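Local coordinates for endoglucanase (Ruminococcus champanellensis, PDB 6WQV), which probably hydrolyses internal beta-1,4-glycosidic bonds in cellulose and other plant polysaccharides such as xylan, as a broad-specificity endoglucanase of glycosyl hydrolase family 5, at residues A[207-212]-A[235-240]. Residues are numbered along the deposited sequence; the frame is centred on the assembly and turned at random.
Sequences CLMVPT and KLIVDI
Met209 leaves its strand on the same sheet face as Ile237 and Asp239 and touches both. Met209 CG lies 3.8 Å from Ile237 CB, the two side chains crossing obliquely; a bend at chi3 (50°) carries the methyl along the neighbouring strand, so that Met209 CE rests 3.5 Å from Asp239 OD2. An alanine at Met209 would probably loosen this face, since the thioether arm that packs on Ile237 and touches the Asp239 carboxylate would be gone. That carboxylate receives a hydrogen bond from Gly287 N at OD1, while OD2 lies close to Glu160 OE2, which may raise the pKa of one acid, partly offset, perhaps, by a long, weak ion pair with Arg75. The two strands illustrate how neighbours meet in a TIM barrel: 208-211 and 236-241 are parallel strands five and six, linked through helix 219-223. Leu208 N donates to Lys235 O, 2.9 Å away, followed by Ile237 N to Leu208 O, Val210 N to Ile237 O and Asp239 N to Val210 O, the last alone approaching from above the carbonyl plane. On the opposite face, Leu208 and Leu236 run side by side, Leu208 CB 3.8 Å from Leu236 CD2, and Val210 packs against helix 179-197.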
loop_
_atom_site.group_PDB
_atom_site.type_symbol
_atom_site.label_atom_id
_atom_site.label_comp_id
_atom_site.label_asym_id
_atom_site.label_seq_id
_atom_site.Cartn_x
_atom_site.Cartn_y
_atom_site.Cartn_z
ATOM N N CYS A 207 -4.694 -11.462 -8.658
ATOM C CA CYS A 207 -3.985 -11.511 -7.388
ATOM C C CYS A 207 -4.472 -10.394 -6.472
ATOM O O CYS A 207 -4.735 -9.268 -6.912
ATOM C CB CYS A 207 -2.478 -11.406 -7.606
ATOM S SG CYS A 207 -1.756 -12.911 -8.276
ATOM N N LEU A 208 -4.602 -10.711 -5.181
ATOM C CA LEU A 208 -5.124 -9.790 -4.188
ATOM C C LEU A 208 -4.153 -9.697 -3.018
ATOM O O LEU A 208 -3.487 -10.673 -2.664
ATOM C CB LEU A 208 -6.471 -10.291 -3.677
ATOM C CG LEU A 208 -7.523 -10.664 -4.725
ATOM C CD1 LEU A 208 -8.753 -11.232 -4.016
ATOM C CD2 LEU A 208 -7.874 -9.484 -5.595
ATOM N N MET A 209 -4.084 -8.509 -2.421
ATOM C CA MET A 209 -3.201 -8.245 -1.292
ATOM C C MET A 209 -4.033 -7.958 -0.048
ATOM O O MET A 209 -5.085 -7.311 -0.125
ATOM C CB MET A 209 -2.271 -7.054 -1.588
ATOM C CG MET A 209 -1.101 -7.372 -2.521
ATOM S SD MET A 209 -0.235 -5.900 -3.118
ATOM C CE MET A 209 0.010 -5.114 -1.555
ATOM N N VAL A 210 -3.569 -8.465 1.092
ATOM C CA VAL A 210 -4.222 -8.248 2.383
ATOM C C VAL A 210 -3.181 -7.907 3.440
ATOM O O VAL A 210 -2.090 -8.502 3.462
ATOM C CB VAL A 210 -5.045 -9.468 2.835
ATOM C CG1 VAL A 210 -6.292 -9.639 1.979
ATOM C CG2 VAL A 210 -4.191 -10.745 2.824
ATOM N N PRO A 211 -3.491 -6.978 4.348
ATOM C CA PRO A 211 -2.548 -6.670 5.433
ATOM C C PRO A 211 -2.801 -7.470 6.693
ATOM O O PRO A 211 -3.922 -7.931 6.926
ATOM C CB PRO A 211 -2.825 -5.190 5.709
ATOM C CG PRO A 211 -4.331 -5.114 5.505
ATOM C CD PRO A 211 -4.650 -6.073 4.363
ATOM N N THR A 212 -1.771 -7.617 7.519
ATOM C CA THR A 212 -1.956 -7.953 8.916
ATOM C C THR A 212 -2.478 -6.725 9.656
ATOM O O THR A 212 -2.643 -5.638 9.082
ATOM C CB THR A 212 -0.607 -8.330 9.506
ATOM O OG1 THR A 212 0.282 -7.237 9.251
ATOM C CG2 THR A 212 -0.040 -9.596 8.866
ATOM N N LYS A 235 -3.208 -17.076 -5.078
ATOM C CA LYS A 235 -3.457 -15.739 -5.607
ATOM C C LYS A 235 -3.401 -14.638 -4.551
ATOM O O LYS A 235 -3.696 -13.482 -4.877
ATOM C CB LYS A 235 -4.818 -15.686 -6.321
ATOM C CG LYS A 235 -4.954 -16.582 -7.537
ATOM C CD LYS A 235 -4.171 -16.072 -8.738
ATOM C CE LYS A 235 -4.502 -16.887 -9.977
ATOM N NZ LYS A 235 -3.988 -16.233 -11.210
ATOM N N LEU A 236 -3.033 -14.946 -3.311
ATOM C CA LEU A 236 -3.058 -13.974 -2.228
ATOM C C LEU A 236 -1.650 -13.613 -1.771
ATOM O O LEU A 236 -0.770 -14.474 -1.674
ATOM C CB LEU A 236 -3.860 -14.496 -1.031
ATOM C CG LEU A 236 -5.316 -14.851 -1.332
ATOM C CD1 LEU A 236 -6.024 -15.318 -0.053
ATOM C CD2 LEU A 236 -6.074 -13.699 -1.955
ATOM N N ILE A 237 -1.472 -12.327 -1.464
ATOM C CA ILE A 237 -0.206 -11.754 -1.030
ATOM C C ILE A 237 -0.445 -10.951 0.242
ATOM O O ILE A 237 -1.401 -10.174 0.321
ATOM C CB ILE A 237 0.350 -10.816 -2.119
ATOM C CG1 ILE A 237 0.510 -11.547 -3.449
ATOM C CG2 ILE A 237 1.668 -10.184 -1.678
ATOM C CD1 ILE A 237 0.574 -10.599 -4.646
ATOM N N VAL A 238 0.444 -11.095 1.211
ATOM C CA VAL A 238 0.389 -10.279 2.421
ATOM C C VAL A 238 1.198 -9.006 2.211
ATOM O O VAL A 238 2.310 -9.040 1.660
ATOM C CB VAL A 238 0.900 -11.067 3.640
ATOM C CG1 VAL A 238 1.004 -10.152 4.860
ATOM C CG2 VAL A 238 -0.023 -12.255 3.926
ATOM N N ASP A 239 0.652 -7.880 2.663
ATOM C CA ASP A 239 1.344 -6.596 2.620
ATOM C C ASP A 239 1.829 -6.235 4.019
ATOM O O ASP A 239 1.026 -6.108 4.954
ATOM C CB ASP A 239 0.456 -5.472 2.081
ATOM C CG ASP A 239 1.218 -4.150 1.887
ATOM O OD1 ASP A 239 2.393 -4.050 2.304
ATOM O OD2 ASP A 239 0.636 -3.205 1.317
ATOM N N ILE A 240 3.139 -6.069 4.155
ATOM C CA ILE A 240 3.769 -5.565 5.362
ATOM C C ILE A 240 4.386 -4.211 5.027
ATOM O O ILE A 240 5.114 -4.090 4.034
ATOM C CB ILE A 240 4.855 -6.532 5.860
ATOM C CG1 ILE A 240 4.257 -7.893 6.256
ATOM C CG2 ILE A 240 5.638 -5.895 6.997
ATOM C CD1 ILE A 240 3.186 -7.852 7.337
#